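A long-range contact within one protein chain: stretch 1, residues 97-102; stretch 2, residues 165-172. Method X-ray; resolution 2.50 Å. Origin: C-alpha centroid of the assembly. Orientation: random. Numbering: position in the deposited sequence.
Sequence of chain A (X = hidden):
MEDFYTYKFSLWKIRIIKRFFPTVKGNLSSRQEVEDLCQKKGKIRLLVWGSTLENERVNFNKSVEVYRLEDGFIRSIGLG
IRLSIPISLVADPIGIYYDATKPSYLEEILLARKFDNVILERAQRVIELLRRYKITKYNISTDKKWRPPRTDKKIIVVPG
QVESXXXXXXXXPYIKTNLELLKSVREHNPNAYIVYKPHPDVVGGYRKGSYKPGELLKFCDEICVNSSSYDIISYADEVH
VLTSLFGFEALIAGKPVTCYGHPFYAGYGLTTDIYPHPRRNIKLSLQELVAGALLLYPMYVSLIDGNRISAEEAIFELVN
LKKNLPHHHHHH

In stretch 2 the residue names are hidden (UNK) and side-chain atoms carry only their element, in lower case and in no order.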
# COMPACT_ATOMS: atom_id res chain seq x y z
N TYR A 97 -5.30 1.95 4.77
CA TYR A 97 -4.00 1.46 5.24
C TYR A 97 -2.94 2.56 5.25
O TYR A 97 -2.09 2.60 6.15
CB TYR A 97 -3.54 0.27 4.39
CG TYR A 97 -3.35 0.56 2.92
CD1 TYR A 97 -4.37 0.33 2.01
CD2 TYR A 97 -2.14 1.04 2.44
CE1 TYR A 97 -4.20 0.59 0.66
CE2 TYR A 97 -1.96 1.30 1.09
CZ TYR A 97 -2.99 1.08 0.21
OH TYR A 97 -2.80 1.34 -1.13
N TYR A 98 -2.97 3.47 4.27
CA TYR A 98 -1.93 4.48 4.17
C TYR A 98 -2.20 5.70 5.04
O TYR A 98 -1.36 6.60 5.10
CB TYR A 98 -1.73 4.92 2.72
CG TYR A 98 -2.95 5.49 2.04
CD1 TYR A 98 -3.38 6.78 2.30
CD2 TYR A 98 -3.67 4.73 1.11
CE1 TYR A 98 -4.50 7.31 1.69
CE2 TYR A 98 -4.78 5.25 0.49
CZ TYR A 98 -5.19 6.54 0.78
OH TYR A 98 -6.30 7.06 0.16
N ASP A 99 -3.35 5.75 5.72
CA ASP A 99 -3.69 6.87 6.59
C ASP A 99 -3.21 6.52 7.99
O ASP A 99 -3.87 5.78 8.73
CB ASP A 99 -5.19 7.15 6.56
CG ASP A 99 -5.54 8.54 7.06
OD1 ASP A 99 -4.86 9.04 7.98
OD2 ASP A 99 -6.50 9.13 6.52
N ALA A 100 -2.05 7.06 8.37
CA ALA A 100 -1.47 6.83 9.68
C ALA A 100 -1.96 7.82 10.73
O ALA A 100 -1.54 7.75 11.88
CB ALA A 100 0.06 6.88 9.61
N THR A 101 -2.83 8.76 10.35
CA THR A 101 -3.35 9.72 11.32
C THR A 101 -4.55 9.17 12.07
O THR A 101 -4.82 9.59 13.20
CB THR A 101 -3.72 11.02 10.63
OG1 THR A 101 -4.88 10.82 9.82
CG2 THR A 101 -2.57 11.50 9.74
N LYS A 102 -5.28 8.24 11.47
CA LYS A 102 -6.46 7.62 12.04
C LYS A 102 -6.30 6.11 11.99
O LYS A 102 -5.50 5.59 11.20
CB LYS A 102 -7.73 8.06 11.29
CG LYS A 102 -8.18 9.47 11.62
CD LYS A 102 -9.59 9.74 11.12
CE LYS A 102 -10.20 10.95 11.82
NZ LYS A 102 -10.29 10.75 13.29
N UNK A 165 0.56 11.99 -4.10
CA UNK A 165 -0.11 10.78 -3.64
C UNK A 165 -0.64 10.97 -2.22
O UNK A 165 -0.06 11.69 -1.40
o UNK A 165 0.27 7.35 -4.36
o UNK A 165 -0.65 8.11 -2.53
c UNK A 165 0.83 9.58 -3.69
c UNK A 165 0.10 8.26 -3.51
N UNK A 166 -1.76 10.30 -1.93
CA UNK A 166 -2.39 10.43 -0.62
C UNK A 166 -1.55 9.81 0.49
O UNK A 166 -1.59 10.28 1.63
c UNK A 166 -3.78 9.79 -0.65
N UNK A 167 -0.77 8.77 0.18
CA UNK A 167 0.05 8.13 1.20
C UNK A 167 1.12 9.05 1.74
O UNK A 167 1.63 8.82 2.84
c UNK A 167 0.69 6.85 0.65
o UNK A 167 1.51 7.13 -0.47
N UNK A 168 1.50 10.09 1.00
CA UNK A 168 2.43 11.07 1.55
C UNK A 168 1.69 12.11 2.38
O UNK A 168 2.19 12.57 3.42
c UNK A 168 4.26 12.70 0.98
c UNK A 168 3.24 11.72 0.41
c UNK A 168 3.94 10.64 -0.43
c UNK A 168 4.76 11.20 -1.56
N UNK A 169 0.49 12.48 1.95
CA UNK A 169 -0.30 13.47 2.67
C UNK A 169 -0.71 12.95 4.04
O UNK A 169 -0.52 13.64 5.05
c UNK A 169 -2.40 14.92 2.51
c UNK A 169 -1.53 13.86 1.84
n UNK A 169 -5.64 16.69 1.45
c UNK A 169 -4.47 16.32 2.30
c UNK A 169 -3.53 15.36 1.59
N UNK A 170 -1.27 11.75 4.10
CA UNK A 170 -1.76 11.18 5.35
C UNK A 170 -0.82 10.15 5.96
O UNK A 170 -1.13 9.59 7.02
c UNK A 170 -5.34 12.50 2.77
c UNK A 170 -4.39 11.62 3.26
c UNK A 170 -3.14 10.55 5.15
c UNK A 170 -5.88 13.16 5.01
c UNK A 170 -6.09 13.27 3.65
c UNK A 170 -4.17 11.50 4.62
c UNK A 170 -4.92 12.28 5.49
N UNK A 171 0.32 9.88 5.32
CA UNK A 171 1.20 8.85 5.83
C UNK A 171 2.60 9.32 6.17
O UNK A 171 3.37 8.59 6.80
N UNK A 172 2.94 10.55 5.78
CA UNK A 172 4.26 11.09 6.06
C UNK A 172 4.14 12.28 7.00
O UNK A 172 3.60 13.32 6.59
o UNK A 172 6.30 11.92 5.04
c UNK A 172 4.98 11.50 4.77

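Position 165 has four side-chain atoms, two carbons with two oxygens on the second. That is a carboxylate one carbon from the backbone; an amide would replace one oxygen with nitrogen, and a longer acid would add a carbon. The side chain makes no contact with stretch 1. The residue is Asp165, and its role is local: it occupies the N-cap position, where OD1 accepts from the backbone N of position 167 at 2.8 Å, with an N-H...acceptor angle of 170°.

Position 166 carries one carbon, directed toward stretch 1, which lies 3.5 Å from Tyr98 CE1. A single carbon with nothing beyond it defines Ala166. Its CB approaches the Tyr98 ring obliquely and makes an apolar contact there.

Position 167 has one carbon followed by one oxygen. The carbon lies 3.7 Å from Tyr98 CB, and an unbranched side chain of this composition is that of Ser167. Its chi1 of 59° is a p rotamer, and OG is hydrogen-bonded elsewhere in the structure. The CA atoms of Tyr98 and Ser167 are 5.1 Å apart, so the two backbones run close at this point.

Position 168 shows four carbons, forked at the first, with one arm two carbons long. Valine would lack the extra carbon, and leucine would fork one atom later; this is Ile168. Its CA-to-CB bond points away from stretch 1, and its nearest approach is Ile168 CB to Tyr98 O at 8.3 Å.

Position 169 has four carbons in a row ending in nitrogen, the pattern of Lys169. All four chi angles are t, giving an extended chain whose end leads away from stretch 1.

Position 170 has one carbon followed by a six-carbon ring with no further atom attached. The absence of a ring oxygen excludes tyrosine and identifies Phe170. Its CA-to-CB bond points toward stretch 1, and CB lies 3.6 Å from Asp99 OD1. Contact with stretch 1 covers 91 Å² of the residue.

Position 171 has no side-chain atoms and is therefore Gly171. Its CA sits 3.5 Å from Tyr98 O. An ideal CB would fall 2.9 Å from Tyr98 O and 2.3 Å from Ser167 O, both clashes, so the bare CA suits this close approach.

Position 172 has one carbon and one oxygen, hence Ser172. Its CA-to-CB bond points away from stretch 1, and OG is hydrogen-bonded elsewhere in the structure.

The contact buries 329 Å² in total and combines side-chain packing with one backbone hydrogen bond. Tyr98 packs against Ala166 and Ser167, while Ala100 N donates to Phe170 O at 3.0 Å with an angle of 148°, fixing the loop beside the end of stretch 2. Asp99 steadies that loop from within: its OD1 accepts from Thr101 OG1 at 2.6 Å and from Thr101 N at 3.1 Å. Thr101 CG2 also approaches Phe170 O at 3.6 Å, adding a contact beside the hydrogen-bonded carbonyl.

Stretch 2, residues 165-172: DASIKFGS
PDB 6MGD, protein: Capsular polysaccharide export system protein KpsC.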